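PDB 5DN7: TOG array regulator of axonemal microtubules protein 1 from Mus musculus, which takes part in ciliogenesis, binding microtubules and promoting their polymerization through HEAT-repeat TOG regions, of which this chain holds the second. Local coordinates for residues K120-M128 with L253-Y261; Y127-M135 with I165-Y173. All coordinates share one frame; numbering follows the deposited sequence.

Contact 1 (K120-M128 with L253-Y261); sequences KLVIKQEYM and LTEQGFVEY
Gln256 meets Gln125 amide to amide, the two planes turned 57° apart. Gln125 NE2 donates to Gln256 OE1 at 2.8 Å with an N-H...O angle of 150°, approaching in the carbonyl plane; because Gln256 is poorly ordered, this bond is probably less firmly held than its length suggests. The backbones are linked as well: a water donates to both Gln256 O and Gln125 O. Gly257 closes the type I beta turn from Thr254 with positive phi, a conformation in which a CB would press on the carbonyl oxygen of Gln256. The methyl CE of Met128 packs against Gly257 O at 3.8 Å. The turn links the short antiparallel strands 252-253 and 259-260, a hairpin laid against helix 121-138 of the TOG domain's HEAT-repeat solenoid. Phe258 follows, its N donating to Thr254 OG1 at 3.0 Å, and its ring makes most of the apolar contact with the helix. Lys124 covers one face: CG anti to the backbone N (chi1 178°) and an extended chain carry CE to 3.8 Å from the Phe258 ring centroid, a CH-pi contact. Lys124 NZ sits off-centre over the same ring, 4.2 Å from the centroid, in a cation-pi arrangement, while Gln256 CB covers the opposite face. At the edge Gln125 CG comes within 3.5 Å of Phe258 CZ, and Leu121 CG lies 4.0 Å from Phe258 CE2; Met128 CG approaches obliquely. At Val259 the link becomes polar again: a water accepts from Val259 N at 3.0 Å and also from Lys124 NZ, bridging the lysine ammonium to the start of the second strand.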
# COMPACT_ATOMS: atom_id res chain seq x y z
N LYS A 120 1.69 -2.36 13.36
CA LYS A 120 0.52 -2.79 14.12
C LYS A 120 -0.57 -3.31 13.20
O LYS A 120 -0.87 -2.71 12.16
CB LYS A 120 -0.01 -1.65 15.00
CG LYS A 120 0.98 -1.25 16.10
CD LYS A 120 0.43 -0.12 16.96
CE LYS A 120 1.36 0.19 18.15
NZ LYS A 120 2.72 0.64 17.74
N LEU A 121 -1.16 -4.43 13.60
CA LEU A 121 -2.18 -5.05 12.79
C LEU A 121 -3.38 -4.14 12.55
O LEU A 121 -3.91 -4.14 11.44
CB LEU A 121 -2.61 -6.38 13.43
CG LEU A 121 -3.63 -7.25 12.70
CD1 LEU A 121 -3.35 -8.75 12.94
CD2 LEU A 121 -5.05 -6.89 13.15
N VAL A 122 -3.85 -3.36 13.53
CA VAL A 122 -5.04 -2.52 13.26
C VAL A 122 -4.74 -1.47 12.15
O VAL A 122 -5.56 -1.21 11.21
CB VAL A 122 -5.56 -1.81 14.55
CG1 VAL A 122 -6.36 -2.79 15.43
CG2 VAL A 122 -4.43 -1.20 15.33
N ILE A 123 -3.53 -0.93 12.23
CA ILE A 123 -3.03 -0.01 11.23
C ILE A 123 -3.00 -0.67 9.86
O ILE A 123 -3.62 -0.16 8.93
CB ILE A 123 -1.63 0.51 11.62
CG1 ILE A 123 -1.74 1.35 12.89
CG2 ILE A 123 -1.02 1.32 10.49
CD1 ILE A 123 -2.90 2.31 12.87
N LYS A 124 -2.31 -1.79 9.75
CA LYS A 124 -2.22 -2.56 8.51
C LYS A 124 -3.61 -2.91 7.93
O LYS A 124 -3.80 -2.87 6.71
CB LYS A 124 -1.40 -3.82 8.73
CG LYS A 124 -1.30 -4.69 7.49
CD LYS A 124 -0.28 -5.81 7.66
CE LYS A 124 -0.45 -6.83 6.54
NZ LYS A 124 0.26 -8.14 6.79
N GLN A 125 -4.57 -3.24 8.79
CA GLN A 125 -5.95 -3.44 8.33
C GLN A 125 -6.44 -2.22 7.55
O GLN A 125 -6.92 -2.32 6.40
CB GLN A 125 -6.91 -3.70 9.51
CG GLN A 125 -6.98 -5.13 9.97
CD GLN A 125 -7.81 -5.28 11.24
OE1 GLN A 125 -8.27 -4.29 11.82
NE2 GLN A 125 -7.97 -6.52 11.70
N GLU A 126 -6.30 -1.06 8.19
CA GLU A 126 -6.80 0.13 7.51
C GLU A 126 -6.01 0.50 6.24
O GLU A 126 -6.62 0.83 5.20
CB GLU A 126 -6.83 1.32 8.47
CG GLU A 126 -7.77 1.07 9.65
CD GLU A 126 -9.19 0.76 9.20
OE1 GLU A 126 -9.64 1.32 8.18
OE2 GLU A 126 -9.87 -0.04 9.88
N TYR A 127 -4.68 0.41 6.26
CA TYR A 127 -4.02 0.85 5.04
C TYR A 127 -4.17 -0.17 3.90
O TYR A 127 -4.17 0.21 2.73
CB TYR A 127 -2.55 1.24 5.27
CG TYR A 127 -1.53 0.20 5.65
CD1 TYR A 127 -1.19 -0.85 4.79
CD2 TYR A 127 -0.80 0.34 6.84
CE1 TYR A 127 -0.20 -1.77 5.14
CE2 TYR A 127 0.18 -0.57 7.19
CZ TYR A 127 0.48 -1.61 6.35
OH TYR A 127 1.46 -2.50 6.72
N MET A 128 -4.34 -1.45 4.23
CA MET A 128 -4.62 -2.43 3.18
C MET A 128 -5.99 -2.14 2.55
O MET A 128 -6.15 -2.22 1.29
CB MET A 128 -4.57 -3.86 3.72
CG MET A 128 -3.16 -4.42 4.00
SD MET A 128 -1.95 -4.11 2.67
CE MET A 128 -2.78 -4.80 1.22
N LEU A 253 -3.93 -14.69 0.05
CA LEU A 253 -4.46 -13.54 0.76
C LEU A 253 -5.45 -13.96 1.83
O LEU A 253 -6.32 -14.78 1.57
CB LEU A 253 -5.16 -12.58 -0.20
CG LEU A 253 -4.32 -11.82 -1.21
CD1 LEU A 253 -5.22 -10.89 -1.97
CD2 LEU A 253 -3.21 -11.06 -0.50
N THR A 254 -5.33 -13.38 3.01
CA THR A 254 -6.37 -13.54 4.02
C THR A 254 -7.59 -12.71 3.61
O THR A 254 -7.53 -11.94 2.67
CB THR A 254 -5.93 -13.09 5.39
OG1 THR A 254 -5.89 -11.66 5.43
CG2 THR A 254 -4.55 -13.66 5.72
N GLU A 255 -8.68 -12.87 4.36
CA GLU A 255 -9.87 -12.07 4.15
C GLU A 255 -9.54 -10.60 4.40
O GLU A 255 -10.02 -9.72 3.69
CB GLU A 255 -11.00 -12.52 5.08
CG GLU A 255 -12.31 -11.78 4.88
CD GLU A 255 -13.41 -12.29 5.78
OE1 GLU A 255 -13.14 -13.20 6.59
OE2 GLU A 255 -14.55 -11.78 5.68
N GLN A 256 -8.68 -10.36 5.38
CA GLN A 256 -8.26 -9.00 5.71
C GLN A 256 -7.33 -8.41 4.65
O GLN A 256 -6.87 -7.28 4.81
CB GLN A 256 -7.58 -8.97 7.08
CG GLN A 256 -8.51 -9.28 8.25
CD GLN A 256 -7.76 -9.74 9.48
OE1 GLN A 256 -7.73 -9.05 10.50
NE2 GLN A 256 -7.16 -10.92 9.40
N GLY A 257 -7.07 -9.15 3.59
CA GLY A 257 -6.19 -8.66 2.53
C GLY A 257 -4.72 -8.80 2.86
O GLY A 257 -3.88 -8.29 2.13
N PHE A 258 -4.38 -9.51 3.94
CA PHE A 258 -2.97 -9.69 4.29
C PHE A 258 -2.39 -10.81 3.47
O PHE A 258 -3.10 -11.72 3.07
CB PHE A 258 -2.78 -10.00 5.79
CG PHE A 258 -3.36 -8.96 6.71
CD1 PHE A 258 -3.79 -7.74 6.22
CD2 PHE A 258 -3.48 -9.21 8.06
CE1 PHE A 258 -4.32 -6.79 7.06
CE2 PHE A 258 -4.02 -8.26 8.90
CZ PHE A 258 -4.44 -7.04 8.40
N VAL A 259 -1.08 -10.75 3.22
CA VAL A 259 -0.39 -11.82 2.54
C VAL A 259 0.13 -12.86 3.54
O VAL A 259 0.83 -12.53 4.49
CB VAL A 259 0.80 -11.30 1.70
CG1 VAL A 259 1.58 -12.45 1.07
CG2 VAL A 259 0.32 -10.32 0.62
N GLU A 260 -0.22 -14.12 3.30
CA GLU A 260 0.40 -15.23 4.00
C GLU A 260 1.39 -15.90 3.06
O GLU A 260 1.04 -16.21 1.93
CB GLU A 260 -0.65 -16.24 4.46
CG GLU A 260 -1.63 -15.70 5.48
CD GLU A 260 -2.69 -16.72 5.85
OE1 GLU A 260 -2.97 -17.63 5.02
OE2 GLU A 260 -3.24 -16.64 6.98
N TYR A 261 2.60 -16.14 3.55
CA TYR A 261 3.65 -16.69 2.70
C TYR A 261 3.53 -18.19 2.57
O TYR A 261 3.03 -18.87 3.46
CB TYR A 261 5.04 -16.33 3.26
CG TYR A 261 5.43 -14.87 3.14
CD1 TYR A 261 4.48 -13.88 2.90
CD2 TYR A 261 6.76 -14.49 3.22
CE1 TYR A 261 4.85 -12.55 2.80
CE2 TYR A 261 7.14 -13.17 3.13
CZ TYR A 261 6.18 -12.21 2.91
OH TYR A 261 6.59 -10.89 2.80
O HOH W 1 0.70 -8.56 4.22
O HOH W 2 -8.03 -5.07 5.33

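Contact 2 (Y127-M135 with I165-Y173)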
# COMPACT_ATOMS: atom_id res chain seq x y z
N TYR A 127 -4.68 0.41 6.26
CA TYR A 127 -4.02 0.85 5.04
C TYR A 127 -4.17 -0.17 3.90
O TYR A 127 -4.17 0.21 2.73
CB TYR A 127 -2.55 1.24 5.27
CG TYR A 127 -1.53 0.20 5.65
CD1 TYR A 127 -1.19 -0.85 4.79
CD2 TYR A 127 -0.80 0.34 6.84
CE1 TYR A 127 -0.20 -1.77 5.14
CE2 TYR A 127 0.18 -0.57 7.19
CZ TYR A 127 0.48 -1.61 6.35
OH TYR A 127 1.46 -2.50 6.72
N MET A 128 -4.34 -1.45 4.23
CA MET A 128 -4.62 -2.43 3.18
C MET A 128 -5.99 -2.14 2.55
O MET A 128 -6.15 -2.22 1.29
CB MET A 128 -4.57 -3.86 3.72
CG MET A 128 -3.16 -4.42 4.00
SD MET A 128 -1.95 -4.11 2.67
CE MET A 128 -2.78 -4.80 1.22
N LYS A 129 -6.97 -1.80 3.40
CA LYS A 129 -8.26 -1.36 2.83
C LYS A 129 -8.08 -0.21 1.85
O LYS A 129 -8.59 -0.24 0.69
CB LYS A 129 -9.24 -0.94 3.93
CG LYS A 129 -9.84 -2.10 4.74
CD LYS A 129 -10.50 -1.54 5.99
CE LYS A 129 -11.11 -2.63 6.83
NZ LYS A 129 -11.33 -2.11 8.21
N ILE A 130 -7.32 0.80 2.29
CA ILE A 130 -7.11 1.95 1.41
C ILE A 130 -6.45 1.57 0.08
O ILE A 130 -6.97 1.90 -0.99
CB ILE A 130 -6.27 3.04 2.11
CG1 ILE A 130 -7.10 3.65 3.24
CG2 ILE A 130 -5.93 4.13 1.13
CD1 ILE A 130 -6.27 4.23 4.35
N PHE A 131 -5.32 0.87 0.13
CA PHE A 131 -4.62 0.52 -1.11
C PHE A 131 -5.48 -0.34 -2.07
O PHE A 131 -5.40 -0.17 -3.28
CB PHE A 131 -3.29 -0.20 -0.82
CG PHE A 131 -2.16 0.73 -0.45
CD1 PHE A 131 -1.65 1.61 -1.39
CD2 PHE A 131 -1.62 0.73 0.83
CE1 PHE A 131 -0.62 2.48 -1.06
CE2 PHE A 131 -0.57 1.59 1.16
CZ PHE A 131 -0.08 2.48 0.21
N LEU A 132 -6.29 -1.26 -1.53
CA LEU A 132 -7.14 -2.07 -2.39
C LEU A 132 -8.22 -1.23 -3.03
O LEU A 132 -8.54 -1.42 -4.22
CB LEU A 132 -7.76 -3.25 -1.62
CG LEU A 132 -6.74 -4.36 -1.35
CD1 LEU A 132 -7.21 -5.33 -0.24
CD2 LEU A 132 -6.43 -5.10 -2.64
N LYS A 133 -8.79 -0.29 -2.27
CA LYS A 133 -9.75 0.63 -2.87
C LYS A 133 -9.10 1.44 -4.03
O LYS A 133 -9.66 1.54 -5.14
CB LYS A 133 -10.33 1.57 -1.82
CG LYS A 133 -11.58 2.31 -2.28
CD LYS A 133 -12.68 1.30 -2.63
CE LYS A 133 -13.97 1.96 -3.09
NZ LYS A 133 -15.12 1.01 -2.88
N LEU A 134 -7.91 1.98 -3.75
CA LEU A 134 -7.18 2.73 -4.76
C LEU A 134 -6.99 1.89 -6.02
O LEU A 134 -7.27 2.36 -7.12
CB LEU A 134 -5.81 3.18 -4.25
CG LEU A 134 -5.74 4.28 -3.18
CD1 LEU A 134 -4.28 4.63 -2.89
CD2 LEU A 134 -6.53 5.52 -3.56
N MET A 135 -6.54 0.66 -5.86
CA MET A 135 -6.33 -0.20 -7.03
C MET A 135 -7.62 -0.46 -7.78
O MET A 135 -7.61 -0.56 -9.01
CB MET A 135 -5.72 -1.53 -6.63
CG MET A 135 -4.32 -1.40 -6.15
SD MET A 135 -3.76 -2.95 -5.50
CE MET A 135 -2.18 -2.35 -4.94
N ILE A 165 2.36 -5.35 -0.63
CA ILE A 165 1.21 -4.75 -1.30
C ILE A 165 1.25 -5.10 -2.80
O ILE A 165 0.20 -5.31 -3.42
CB ILE A 165 1.17 -3.22 -1.07
CG1 ILE A 165 0.79 -2.92 0.38
CG2 ILE A 165 0.17 -2.53 -1.99
CD1 ILE A 165 1.09 -1.45 0.80
N CYS A 166 2.46 -5.16 -3.36
CA CYS A 166 2.60 -5.69 -4.72
C CYS A 166 2.08 -7.14 -4.82
O CYS A 166 1.31 -7.47 -5.75
CB CYS A 166 4.06 -5.60 -5.18
SG CYS A 166 4.60 -3.90 -5.47
N ILE A 167 2.48 -7.99 -3.87
CA ILE A 167 2.01 -9.38 -3.86
C ILE A 167 0.49 -9.46 -3.81
O ILE A 167 -0.16 -10.19 -4.58
CB ILE A 167 2.56 -10.17 -2.66
CG1 ILE A 167 4.08 -10.27 -2.73
CG2 ILE A 167 1.91 -11.59 -2.58
CD1 ILE A 167 4.71 -10.75 -1.43
N CYS A 168 -0.07 -8.66 -2.91
CA CYS A 168 -1.50 -8.58 -2.75
C CYS A 168 -2.20 -8.21 -4.08
O CYS A 168 -3.18 -8.85 -4.51
CB CYS A 168 -1.80 -7.57 -1.65
SG CYS A 168 -3.54 -7.27 -1.34
N SER A 169 -1.66 -7.18 -4.72
CA SER A 169 -2.12 -6.71 -6.01
C SER A 169 -2.11 -7.82 -7.08
O SER A 169 -3.10 -8.02 -7.79
CB SER A 169 -1.23 -5.54 -6.47
OG SER A 169 -1.90 -4.72 -7.40
N LEU A 170 -1.01 -8.55 -7.17
CA LEU A 170 -0.85 -9.56 -8.20
C LEU A 170 -1.72 -10.78 -7.92
O LEU A 170 -2.03 -11.54 -8.83
CB LEU A 170 0.61 -10.00 -8.30
CG LEU A 170 1.61 -9.02 -8.90
CD1 LEU A 170 3.01 -9.27 -8.31
CD2 LEU A 170 1.61 -9.19 -10.43
N LEU A 171 -2.11 -10.96 -6.66
CA LEU A 171 -3.05 -12.04 -6.32
C LEU A 171 -4.52 -11.59 -6.43
O LEU A 171 -5.42 -12.41 -6.35
CB LEU A 171 -2.77 -12.57 -4.90
CG LEU A 171 -1.50 -13.37 -4.60
CD1 LEU A 171 -1.32 -13.59 -3.10
CD2 LEU A 171 -1.53 -14.70 -5.33
N THR A 172 -4.77 -10.30 -6.56
CA THR A 172 -6.14 -9.80 -6.63
C THR A 172 -6.61 -9.55 -8.09
O THR A 172 -7.79 -9.65 -8.39
CB THR A 172 -6.28 -8.51 -5.81
OG1 THR A 172 -5.89 -8.78 -4.47
CG2 THR A 172 -7.70 -7.96 -5.85
N TYR A 173 -5.66 -9.25 -8.97
CA TYR A 173 -5.94 -8.81 -10.33
C TYR A 173 -5.32 -9.75 -11.34
O TYR A 173 -4.25 -10.30 -11.10
CB TYR A 173 -5.44 -7.38 -10.53
CG TYR A 173 -6.23 -6.39 -9.72
CD1 TYR A 173 -7.47 -5.97 -10.17
CD2 TYR A 173 -5.77 -5.91 -8.49
CE1 TYR A 173 -8.23 -5.08 -9.43
CE2 TYR A 173 -6.54 -5.03 -7.73
CZ TYR A 173 -7.77 -4.62 -8.22
OH TYR A 173 -8.57 -3.73 -7.52
O HOH W 3 -8.71 -4.11 -4.95
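Ile165 is the bump around which Met128, Phe131 and Met135 shape a hollow. The contact joins two helices of the HEAT-repeat solenoid: 121-138, in predicted HEAT 6, and 156-172, in predicted HEAT 7, whose contacting segments have axes 11.1 Å apart at their closest and cross at -48°. Each branch of Ile165 has its own neighbour. CD1 presses obliquely on the Phe131 ring, 3.5 Å from CD2; CG1 slides past Met128 SD at 3.8 Å, while CG2 meets the methyl of Met135. One turn on, the chi1 of 177° at Cys168 turns SG away from its own amide nitrogen and across to Met128 CE at 3.6 Å, beside Leu132 CD2. Met135 runs extended beyond CG into the groove beside Ser169, its SD 3.2 Å from Ser169 OG, a buried hydroxyl without a hydrogen-bonding partner in the model. Farther along the chain Tyr173 packs its CE2 against Met135 CB at 3.8 Å, and SD lies obliquely to the ring in a Met-aromatic contact. An alanine in place of Tyr173 is likely to open a gap beside Met135, free its thioether chain to shift, and cost the bridging water a partner. That water donates to Leu132 O at 2.8 Å and lies 2.6 Å from Tyr173 OH.

How the contacts relate
From the N terminus, the chain first enters both contacts on helix 121-138: residues 120-128 serve contact 1, residues 127-135 serve contact 2, and Tyr127 and Met128 belong to both segments. The chain then passes through helix 140-148 and enters helix 156-172, where contact 2 closes a loop with 29 residues between its segments. Contact 1 closes much later, after 124 intervening residues, when the hairpin at 252-260 folds back, so contact 2 is nested within it. Their centres lie 10 Å apart and they touch: Gly257 O is 3.6 Å from Cys168 SG. Contact 2 thus joins two successive predicted HEAT repeats, whereas contact 1 ties the C-terminal hairpin to mid-solenoid.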